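PDB 1FMJ: retinol dehydratase from Spodoptera frugiperda, which dehydrates retinol, probably by way of a sulfate ester, on a sulfotransferase-like fold that binds adenosine-3'-5'-diphosphate and is closed by a helical lid. Local coordinates for residues A[80-85]-A[257-262]; A[208-213]-A[325-330]; A[43-48]-A[167-172]. One frame throughout, in Å; residues are numbered along the deposited sequence.

The three contacts lie in separate parts of one chain, and none touches another. Interaction 1 packs two helices beside the parallel sheet, and the side chain of its Leu82 is about 8 Å from adenosine-3'-5'-diphosphate. Interaction 2 joins two helices, with the Phe210 side chain about 10 Å from the same nucleotide. Interaction 3 brings the edge of the small antiparallel sheet to a loop after strand 160-163; the Val45 side chain is about 14 Å from retinol. The centres of interactions 1 and 2 are about 34 Å apart, those of 1 and 3 about 26 Å, and those of 2 and 3 about 27 Å, although the nearest atoms of the last pair come within about 9 Å.

Interaction 1 of 3, residues A[80-85]-A[257-262]; sequences QELVWL and GCIARI. With HG (mercury (II) ion), chain C.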
loop_
_atom_site.group_PDB
_atom_site.type_symbol
_atom_site.label_atom_id
_atom_site.label_comp_id
_atom_site.label_asym_id
_atom_site.label_seq_id
_atom_site.Cartn_x
_atom_site.Cartn_y
_atom_site.Cartn_z
ATOM N N GLN A 80 -9.000 -5.100 2.488
ATOM C CA GLN A 80 -10.032 -4.132 2.116
ATOM C C GLN A 80 -11.341 -4.831 1.776
ATOM O O GLN A 80 -12.410 -4.379 2.165
ATOM C CB GLN A 80 -9.601 -3.304 0.911
ATOM C CG GLN A 80 -8.587 -2.239 1.235
ATOM C CD GLN A 80 -8.154 -1.485 0.013
ATOM O OE1 GLN A 80 -8.933 -0.741 -0.575
ATOM N NE2 GLN A 80 -6.904 -1.674 -0.383
ATOM N N GLU A 81 -11.246 -5.929 1.040
ATOM C CA GLU A 81 -12.430 -6.670 0.633
ATOM C C GLU A 81 -13.110 -7.304 1.829
ATOM O O GLU A 81 -14.331 -7.199 1.982
ATOM C CB GLU A 81 -12.062 -7.743 -0.390
ATOM C CG GLU A 81 -13.265 -8.485 -0.974
ATOM C CD GLU A 81 -14.099 -7.643 -1.932
ATOM O OE1 GLU A 81 -15.053 -8.196 -2.518
ATOM O OE2 GLU A 81 -13.807 -6.441 -2.108
ATOM N N LEU A 82 -12.320 -7.966 2.675
ATOM C CA LEU A 82 -12.861 -8.605 3.868
ATOM C C LEU A 82 -13.571 -7.568 4.730
ATOM O O LEU A 82 -14.730 -7.744 5.109
ATOM C CB LEU A 82 -11.740 -9.250 4.688
ATOM C CG LEU A 82 -11.033 -10.456 4.078
ATOM C CD1 LEU A 82 -9.874 -10.888 4.985
ATOM C CD2 LEU A 82 -12.029 -11.584 3.897
ATOM N N VAL A 83 -12.857 -6.485 5.031
ATOM C CA VAL A 83 -13.382 -5.403 5.855
ATOM C C VAL A 83 -14.648 -4.767 5.283
ATOM O O VAL A 83 -15.555 -4.411 6.030
ATOM C CB VAL A 83 -12.309 -4.293 6.050
ATOM C CG1 VAL A 83 -12.931 -3.055 6.684
ATOM C CG2 VAL A 83 -11.174 -4.808 6.925
ATOM N N TRP A 84 -14.721 -4.615 3.966
ATOM C CA TRP A 84 -15.896 -3.991 3.381
ATOM C C TRP A 84 -17.099 -4.904 3.469
ATOM O O TRP A 84 -18.184 -4.471 3.835
ATOM C CB TRP A 84 -15.660 -3.618 1.916
ATOM C CG TRP A 84 -16.590 -2.537 1.427
ATOM C CD1 TRP A 84 -16.401 -1.185 1.521
ATOM C CD2 TRP A 84 -17.864 -2.719 0.797
ATOM N NE1 TRP A 84 -17.476 -0.517 0.987
ATOM C CE2 TRP A 84 -18.388 -1.431 0.533
ATOM C CE3 TRP A 84 -18.614 -3.844 0.427
ATOM C CZ2 TRP A 84 -19.629 -1.237 -0.088
ATOM C CZ3 TRP A 84 -19.853 -3.649 -0.190
ATOM C CH2 TRP A 84 -20.344 -2.354 -0.440
ATOM N N LEU A 85 -16.911 -6.168 3.126
ATOM C CA LEU A 85 -18.015 -7.118 3.168
ATOM C C LEU A 85 -18.544 -7.302 4.582
ATOM O O LEU A 85 -19.756 -7.361 4.792
ATOM C CB LEU A 85 -17.575 -8.469 2.590
ATOM C CG LEU A 85 -17.457 -8.465 1.064
ATOM C CD1 LEU A 85 -16.757 -9.723 0.558
ATOM C CD2 LEU A 85 -18.859 -8.338 0.471
ATOM N N GLY A 257 -9.672 -18.223 10.361
ATOM C CA GLY A 257 -9.307 -17.726 11.677
ATOM C C GLY A 257 -9.054 -16.232 11.638
ATOM O O GLY A 257 -9.398 -15.505 12.576
ATOM N N CYS A 258 -8.441 -15.770 10.553
ATOM C CA CYS A 258 -8.169 -14.348 10.388
ATOM C C CYS A 258 -9.480 -13.598 10.182
ATOM O O CYS A 258 -9.685 -12.522 10.734
ATOM C CB CYS A 258 -7.260 -14.113 9.184
ATOM S SG CYS A 258 -5.508 -14.395 9.480
ATOM N N ILE A 259 -10.366 -14.170 9.377
ATOM C CA ILE A 259 -11.656 -13.542 9.112
ATOM C C ILE A 259 -12.413 -13.321 10.420
ATOM O O ILE A 259 -13.096 -12.307 10.589
ATOM C CB ILE A 259 -12.518 -14.401 8.161
ATOM C CG1 ILE A 259 -11.896 -14.408 6.759
ATOM C CG2 ILE A 259 -13.937 -13.854 8.108
ATOM C CD1 ILE A 259 -12.640 -15.266 5.746
ATOM N N ALA A 260 -12.272 -14.272 11.340
ATOM C CA ALA A 260 -12.930 -14.199 12.638
ATOM C C ALA A 260 -12.317 -13.079 13.466
ATOM O O ALA A 260 -13.027 -12.306 14.113
ATOM C CB ALA A 260 -12.798 -15.537 13.374
ATOM N N ARG A 261 -10.993 -12.994 13.453
ATOM C CA ARG A 261 -10.328 -11.946 14.200
ATOM C C ARG A 261 -10.813 -10.583 13.711
ATOM O O ARG A 261 -11.109 -9.700 14.510
ATOM C CB ARG A 261 -8.808 -12.049 14.045
ATOM C CG ARG A 261 -8.187 -13.278 14.690
ATOM C CD ARG A 261 -6.669 -13.180 14.683
ATOM N NE ARG A 261 -6.191 -12.133 15.579
ATOM C CZ ARG A 261 -4.920 -11.754 15.673
ATOM N NH1 ARG A 261 -3.994 -12.334 14.920
ATOM N NH2 ARG A 261 -4.571 -10.801 16.524
ATOM N N ILE A 262 -10.907 -10.416 12.395
ATOM C CA ILE A 262 -11.355 -9.145 11.840
ATOM C C ILE A 262 -12.819 -8.854 12.186
ATOM O O ILE A 262 -13.195 -7.700 12.399
ATOM C CB ILE A 262 -11.162 -9.107 10.308
ATOM C CG1 ILE A 262 -9.668 -9.192 9.977
ATOM C CG2 ILE A 262 -11.763 -7.820 9.733
ATOM C CD1 ILE A 262 -9.377 -9.412 8.512
HETATM HG HG HG C . -5.430 -16.346 10.908
#
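Leu82 and Val83 of helix 76-87 meet Ile259 and Ile262 of helix 255-265 in a helix-helix packing of the sulfotransferase fold, which resembles that of P-loop nucleotide kinases. Helix 76-87 follows strand 66-70, the central strand of the parallel sheet, while helix 255-265 comes after the edge strand 243-247. Their axes pass 10.6 Å apart and cross at -52°, and the contact is wholly apolar. Leu82 divides its methyls between both isoleucines: CD1 meets Ile262 CD1 at 3.9 Å, and CD2 rests against Ile259 CG1 at 4.0 Å. Its chain crosses each partner at about a right angle. Ile262 likewise works with two arms. With CG1 anti to the carbonyl carbon (chi1 -64°), CD1 is carried to Leu82, whereas the CG2 branch reaches Val83 CG2 at 4.2 Å. All four side chains are buried. Tyr251 also touches Leu82 and Ile262, helix 272-281 lies against Ile259, and Leu244 and Leu246 of strand 243-247 bring the sheet up to Ile262. Next to these side chains, Glu81 is held by a salt bridge to Arg102 and a hydrogen bond to His281. Cys258, one residue before Ile259, serves the heavy-atom derivative: its SG binds a mercury ion at 2.4 Å, with Asp254 O as a second ligand.

Interaction 2 of 3, residues A[208-213]-A[325-330]; sequences SNFKDF and EEMTKQ
Lys211 of helix 210-218 passes slantwise over Met327 of helix 325-338 and then reaches Glu326, going from an apolar neighbour to a charged one. Lys211 CG comes to 3.9 Å from Met327 SD, with CB and CD beside the same sulfur. Beyond the sulfur the chain, extended from CB onward with CG anti to the backbone N (chi1 -176°), brings Lys211 CE to 3.3 Å from Glu326 OE2. Lys211 NZ then gives Glu326 OE2 a 3.1 Å hydrogen bond within a salt bridge, arriving from above the carboxylate plane, 37° out of it. Met327 bends at its last torsion (chi3 79°), and its CE methyl lies 3.7 Å from Phe210 CD2, approaching the ring obliquely; Phe195 and Phe323 pack on the same ring. A capping box starts the first helix: Asn209 OD1 accepts from Asp212 N at 2.9 Å, and Asp212 OD2 takes a weak bond from Asn209 N. A further link between the helices runs from Trp214 NE1 to Gln330 OE1. A methionine in place of Lys211 would probably leave the Glu326 carboxylate without its positive mate, even if the sulfur of Met327 stayed covered. The contact thus grades from a buried thioether and aromatic ring to an ion pair on the more exposed side, where solvent probably weakens the charge attraction.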
loop_
_atom_site.group_PDB
_atom_site.type_symbol
_atom_site.label_atom_id
_atom_site.label_comp_id
_atom_site.label_asym_id
_atom_site.label_seq_id
_atom_site.Cartn_x
_atom_site.Cartn_y
_atom_site.Cartn_z
ATOM N N SER A 208 16.787 -1.949 -15.299
ATOM C CA SER A 208 17.040 -2.226 -13.888
ATOM C C SER A 208 16.477 -3.595 -13.520
ATOM O O SER A 208 15.461 -4.020 -14.080
ATOM C CB SER A 208 16.399 -1.150 -13.000
ATOM O OG SER A 208 17.109 0.081 -13.073
ATOM N N ASN A 209 17.139 -4.282 -12.589
ATOM C CA ASN A 209 16.697 -5.606 -12.152
ATOM C C ASN A 209 16.264 -5.616 -10.684
ATOM O O ASN A 209 16.277 -4.585 -10.006
ATOM C CB ASN A 209 17.807 -6.647 -12.354
ATOM C CG ASN A 209 19.088 -6.281 -11.630
ATOM O OD1 ASN A 209 19.060 -5.757 -10.516
ATOM N ND2 ASN A 209 20.226 -6.570 -12.258
ATOM N N PHE A 210 15.899 -6.790 -10.189
ATOM C CA PHE A 210 15.446 -6.892 -8.812
ATOM C C PHE A 210 16.508 -6.567 -7.772
ATOM O O PHE A 210 16.205 -5.962 -6.749
ATOM C CB PHE A 210 14.877 -8.278 -8.516
ATOM C CG PHE A 210 14.388 -8.418 -7.109
ATOM C CD1 PHE A 210 13.318 -7.649 -6.657
ATOM C CD2 PHE A 210 15.038 -9.253 -6.214
ATOM C CE1 PHE A 210 12.909 -7.707 -5.329
ATOM C CE2 PHE A 210 14.636 -9.315 -4.887
ATOM C CZ PHE A 210 13.574 -8.541 -4.443
ATOM N N LYS A 211 17.752 -6.970 -8.014
ATOM C CA LYS A 211 18.796 -6.687 -7.043
ATOM C C LYS A 211 18.981 -5.189 -6.866
ATOM O O LYS A 211 19.236 -4.733 -5.754
ATOM C CB LYS A 211 20.118 -7.330 -7.449
ATOM C CG LYS A 211 21.201 -7.141 -6.404
ATOM C CD LYS A 211 22.481 -7.866 -6.775
ATOM C CE LYS A 211 23.526 -7.723 -5.683
ATOM N NZ LYS A 211 24.851 -8.245 -6.130
ATOM N N ASP A 212 18.860 -4.419 -7.951
ATOM C CA ASP A 212 18.992 -2.967 -7.843
ATOM C C ASP A 212 17.792 -2.458 -7.050
ATOM O O ASP A 212 17.886 -1.492 -6.297
ATOM C CB ASP A 212 18.970 -2.283 -9.210
ATOM C CG ASP A 212 20.131 -2.673 -10.084
ATOM O OD1 ASP A 212 21.238 -2.873 -9.549
ATOM O OD2 ASP A 212 19.929 -2.758 -11.316
ATOM N N PHE A 213 16.655 -3.111 -7.241
ATOM C CA PHE A 213 15.449 -2.713 -6.535
ATOM C C PHE A 213 15.634 -3.030 -5.051
ATOM O O PHE A 213 15.253 -2.238 -4.188
ATOM C CB PHE A 213 14.228 -3.453 -7.085
ATOM C CG PHE A 213 12.928 -2.989 -6.491
ATOM C CD1 PHE A 213 12.311 -1.828 -6.954
ATOM C CD2 PHE A 213 12.350 -3.672 -5.427
ATOM C CE1 PHE A 213 11.137 -1.355 -6.360
ATOM C CE2 PHE A 213 11.173 -3.203 -4.827
ATOM C CZ PHE A 213 10.570 -2.044 -5.297
ATOM N N GLU A 325 22.734 -16.128 -2.945
ATOM C CA GLU A 325 23.370 -16.355 -1.659
ATOM C C GLU A 325 23.688 -15.045 -0.933
ATOM O O GLU A 325 23.285 -14.856 0.218
ATOM C CB GLU A 325 24.641 -17.209 -1.827
ATOM C CG GLU A 325 25.151 -17.410 -3.266
ATOM C CD GLU A 325 24.177 -18.159 -4.195
ATOM O OE1 GLU A 325 23.652 -19.241 -3.827
ATOM O OE2 GLU A 325 23.954 -17.664 -5.314
ATOM N N GLU A 326 24.389 -14.138 -1.608
ATOM C CA GLU A 326 24.754 -12.848 -1.028
ATOM C C GLU A 326 23.548 -12.045 -0.550
ATOM O O GLU A 326 23.503 -11.598 0.594
ATOM C CB GLU A 326 25.527 -12.006 -2.042
ATOM C CG GLU A 326 25.709 -10.560 -1.606
ATOM C CD GLU A 326 26.128 -9.648 -2.747
ATOM O OE1 GLU A 326 27.254 -9.830 -3.273
ATOM O OE2 GLU A 326 25.329 -8.753 -3.118
ATOM N N MET A 327 22.580 -11.843 -1.439
ATOM C CA MET A 327 21.374 -11.096 -1.103
ATOM C C MET A 327 20.682 -11.709 0.105
ATOM O O MET A 327 20.230 -10.995 1.000
ATOM C CB MET A 327 20.412 -11.083 -2.293
ATOM C CG MET A 327 20.839 -10.165 -3.410
ATOM S SD MET A 327 19.973 -10.505 -4.956
ATOM C CE MET A 327 18.400 -9.718 -4.687
ATOM N N THR A 328 20.596 -13.033 0.119
ATOM C CA THR A 328 19.965 -13.742 1.221
ATOM C C THR A 328 20.653 -13.376 2.533
ATOM O O THR A 328 19.993 -13.026 3.509
ATOM C CB THR A 328 20.024 -15.270 1.000
ATOM O OG1 THR A 328 19.235 -15.617 -0.149
ATOM C CG2 THR A 328 19.491 -16.011 2.220
ATOM N N LYS A 329 21.981 -13.446 2.546
ATOM C CA LYS A 329 22.753 -13.104 3.737
ATOM C C LYS A 329 22.537 -11.641 4.101
ATOM O O LYS A 329 22.318 -11.299 5.265
ATOM C CB LYS A 329 24.248 -13.349 3.497
ATOM C CG LYS A 329 24.620 -14.810 3.274
ATOM C CD LYS A 329 24.357 -15.651 4.508
ATOM C CE LYS A 329 24.829 -17.085 4.300
ATOM N NZ LYS A 329 24.704 -17.895 5.549
ATOM N N GLN A 330 22.608 -10.778 3.096
ATOM C CA GLN A 330 22.417 -9.351 3.310
ATOM C C GLN A 330 21.061 -9.080 3.956
ATOM O O GLN A 330 20.943 -8.251 4.858
ATOM C CB GLN A 330 22.508 -8.608 1.976
ATOM C CG GLN A 330 22.247 -7.111 2.082
ATOM C CD GLN A 330 22.310 -6.416 0.738
ATOM O OE1 GLN A 330 21.625 -6.808 -0.205
ATOM N NE2 GLN A 330 23.131 -5.374 0.646
#

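Interaction 3 of 3, residues A[43-48]-A[167-172]; sequences YMVYRP and LSLMPP
Tyr43 and Ser168 form the close part of this contact, between strand 43-46, an outer strand of the small antiparallel sheet, and a 3-10 turn in the loop between strands 160-163 and 179-184. Ser168 OG stands 3.5 Å from Tyr43 CE1 and approaches the ring obliquely. Its torsion puts OG between the backbone N and the carbonyl carbon (chi1 62°), directing the hydroxyl oxygen at the tyrosine. The second pair is looser: Val45 CG1 and Leu169 CD1 only just meet, at 4.4 Å. The backbones stay well apart, with Tyr43 CA 9.4 Å from Leu169 CA, and side chains alone bridge the gap. The turn itself is closed by Met170 N bonding to Leu167 O at 3.0 Å. Ser168 is partly exposed, so solvent comes nearer the close pair, whereas Val45 and Leu169 are buried. Glu233 ties the tight end together, since OE2 accepts from Tyr43 OH while OE1 accepts from Ser168 N. Tyr11 OH bonds to Ser168 O. The direct touch between the two segments is therefore van der Waals in kind, and polar reinforcement comes in part from the Glu233 carboxylate, which grips the tyrosine and the turn at once.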
loop_
_atom_site.group_PDB
_atom_site.type_symbol
_atom_site.label_atom_id
_atom_site.label_comp_id
_atom_site.label_asym_id
_atom_site.label_seq_id
_atom_site.Cartn_x
_atom_site.Cartn_y
_atom_site.Cartn_z
ATOM N N TYR A 43 11.153 9.276 5.928
ATOM C CA TYR A 43 10.250 8.456 5.130
ATOM C C TYR A 43 10.268 8.960 3.696
ATOM O O TYR A 43 10.106 10.158 3.437
ATOM C CB TYR A 43 8.815 8.513 5.676
ATOM C CG TYR A 43 8.571 7.662 6.912
ATOM C CD1 TYR A 43 8.264 8.250 8.137
ATOM C CD2 TYR A 43 8.612 6.266 6.844
ATOM C CE1 TYR A 43 7.996 7.469 9.274
ATOM C CE2 TYR A 43 8.348 5.477 7.972
ATOM C CZ TYR A 43 8.041 6.088 9.180
ATOM O OH TYR A 43 7.789 5.330 10.294
ATOM N N MET A 44 10.489 8.040 2.762
ATOM C CA MET A 44 10.520 8.380 1.355
ATOM C C MET A 44 9.119 8.734 0.847
ATOM O O MET A 44 8.247 7.868 0.763
ATOM C CB MET A 44 11.080 7.202 0.556
ATOM C CG MET A 44 12.579 7.002 0.688
ATOM S SD MET A 44 13.504 8.351 -0.059
ATOM C CE MET A 44 13.695 7.751 -1.751
ATOM N N VAL A 45 8.895 10.003 0.516
ATOM C CA VAL A 45 7.591 10.393 -0.003
ATOM C C VAL A 45 7.737 11.132 -1.317
ATOM O O VAL A 45 8.674 11.915 -1.509
ATOM C CB VAL A 45 6.780 11.278 1.007
ATOM C CG1 VAL A 45 6.589 10.531 2.323
ATOM C CG2 VAL A 45 7.480 12.598 1.249
ATOM N N TYR A 46 6.823 10.856 -2.242
ATOM C CA TYR A 46 6.841 11.527 -3.532
ATOM C C TYR A 46 6.657 13.012 -3.233
ATOM O O TYR A 46 5.788 13.384 -2.445
ATOM C CB TYR A 46 5.709 10.998 -4.418
ATOM C CG TYR A 46 6.050 9.695 -5.118
ATOM C CD1 TYR A 46 5.356 8.521 -4.835
ATOM C CD2 TYR A 46 7.062 9.647 -6.070
ATOM C CE1 TYR A 46 5.663 7.328 -5.488
ATOM C CE2 TYR A 46 7.376 8.466 -6.731
ATOM C CZ TYR A 46 6.673 7.311 -6.436
ATOM O OH TYR A 46 6.979 6.154 -7.103
ATOM N N ARG A 47 7.477 13.852 -3.862
ATOM C CA ARG A 47 7.437 15.293 -3.632
ATOM C C ARG A 47 6.037 15.909 -3.527
ATOM O O ARG A 47 5.772 16.684 -2.616
ATOM C CB ARG A 47 8.254 16.019 -4.705
ATOM C CG ARG A 47 8.639 17.431 -4.310
ATOM C CD ARG A 47 9.438 18.131 -5.405
ATOM N NE ARG A 47 10.037 19.366 -4.909
ATOM C CZ ARG A 47 11.038 19.412 -4.033
ATOM N NH1 ARG A 47 11.560 18.291 -3.559
ATOM N NH2 ARG A 47 11.516 20.583 -3.628
ATOM N N PRO A 48 5.127 15.582 -4.461
ATOM C CA PRO A 48 3.769 16.132 -4.415
ATOM C C PRO A 48 3.055 15.907 -3.080
ATOM O O PRO A 48 1.994 16.483 -2.825
ATOM C CB PRO A 48 3.070 15.406 -5.561
ATOM C CG PRO A 48 4.153 15.257 -6.550
ATOM C CD PRO A 48 5.319 14.798 -5.694
ATOM N N LEU A 167 1.864 5.696 10.726
ATOM C CA LEU A 167 1.081 6.449 11.696
ATOM C C LEU A 167 1.585 7.850 12.036
ATOM O O LEU A 167 0.778 8.745 12.266
ATOM C CB LEU A 167 0.923 5.636 12.992
ATOM C CG LEU A 167 0.211 4.279 12.874
ATOM C CD1 LEU A 167 0.060 3.655 14.263
ATOM C CD2 LEU A 167 -1.164 4.454 12.221
ATOM N N SER A 168 2.902 8.052 12.055
ATOM C CA SER A 168 3.464 9.357 12.406
ATOM C C SER A 168 3.132 10.508 11.457
ATOM O O SER A 168 3.318 11.679 11.807
ATOM C CB SER A 168 4.982 9.250 12.569
ATOM O OG SER A 168 5.595 8.866 11.362
ATOM N N LEU A 169 2.653 10.192 10.255
ATOM C CA LEU A 169 2.288 11.240 9.307
ATOM C C LEU A 169 0.789 11.507 9.370
ATOM O O LEU A 169 0.273 12.413 8.724
ATOM C CB LEU A 169 2.695 10.849 7.881
ATOM C CG LEU A 169 4.207 10.668 7.711
ATOM C CD1 LEU A 169 4.555 10.402 6.253
ATOM C CD2 LEU A 169 4.912 11.927 8.214
ATOM N N MET A 170 0.083 10.704 10.150
ATOM C CA MET A 170 -1.354 10.888 10.285
ATOM C C MET A 170 -1.629 11.427 11.681
ATOM O O MET A 170 -0.748 11.402 12.541
ATOM C CB MET A 170 -2.086 9.568 10.025
ATOM C CG MET A 170 -1.941 9.101 8.570
ATOM S SD MET A 170 -2.940 7.669 8.107
ATOM C CE MET A 170 -2.241 6.403 9.173
ATOM N N PRO A 171 -2.847 11.938 11.919
ATOM C CA PRO A 171 -3.225 12.495 13.219
ATOM C C PRO A 171 -2.834 11.664 14.426
ATOM O O PRO A 171 -3.212 10.497 14.535
ATOM C CB PRO A 171 -4.739 12.651 13.099
ATOM C CG PRO A 171 -4.908 13.007 11.663
ATOM C CD PRO A 171 -3.971 12.028 10.970
ATOM N N PRO A 172 -2.044 12.248 15.342
ATOM C CA PRO A 172 -1.665 11.472 16.522
ATOM C C PRO A 172 -2.959 11.233 17.277
ATOM O O PRO A 172 -3.865 12.072 17.255
ATOM C CB PRO A 172 -0.704 12.406 17.258
ATOM C CG PRO A 172 -1.156 13.769 16.839
ATOM C CD PRO A 172 -1.436 13.589 15.372
#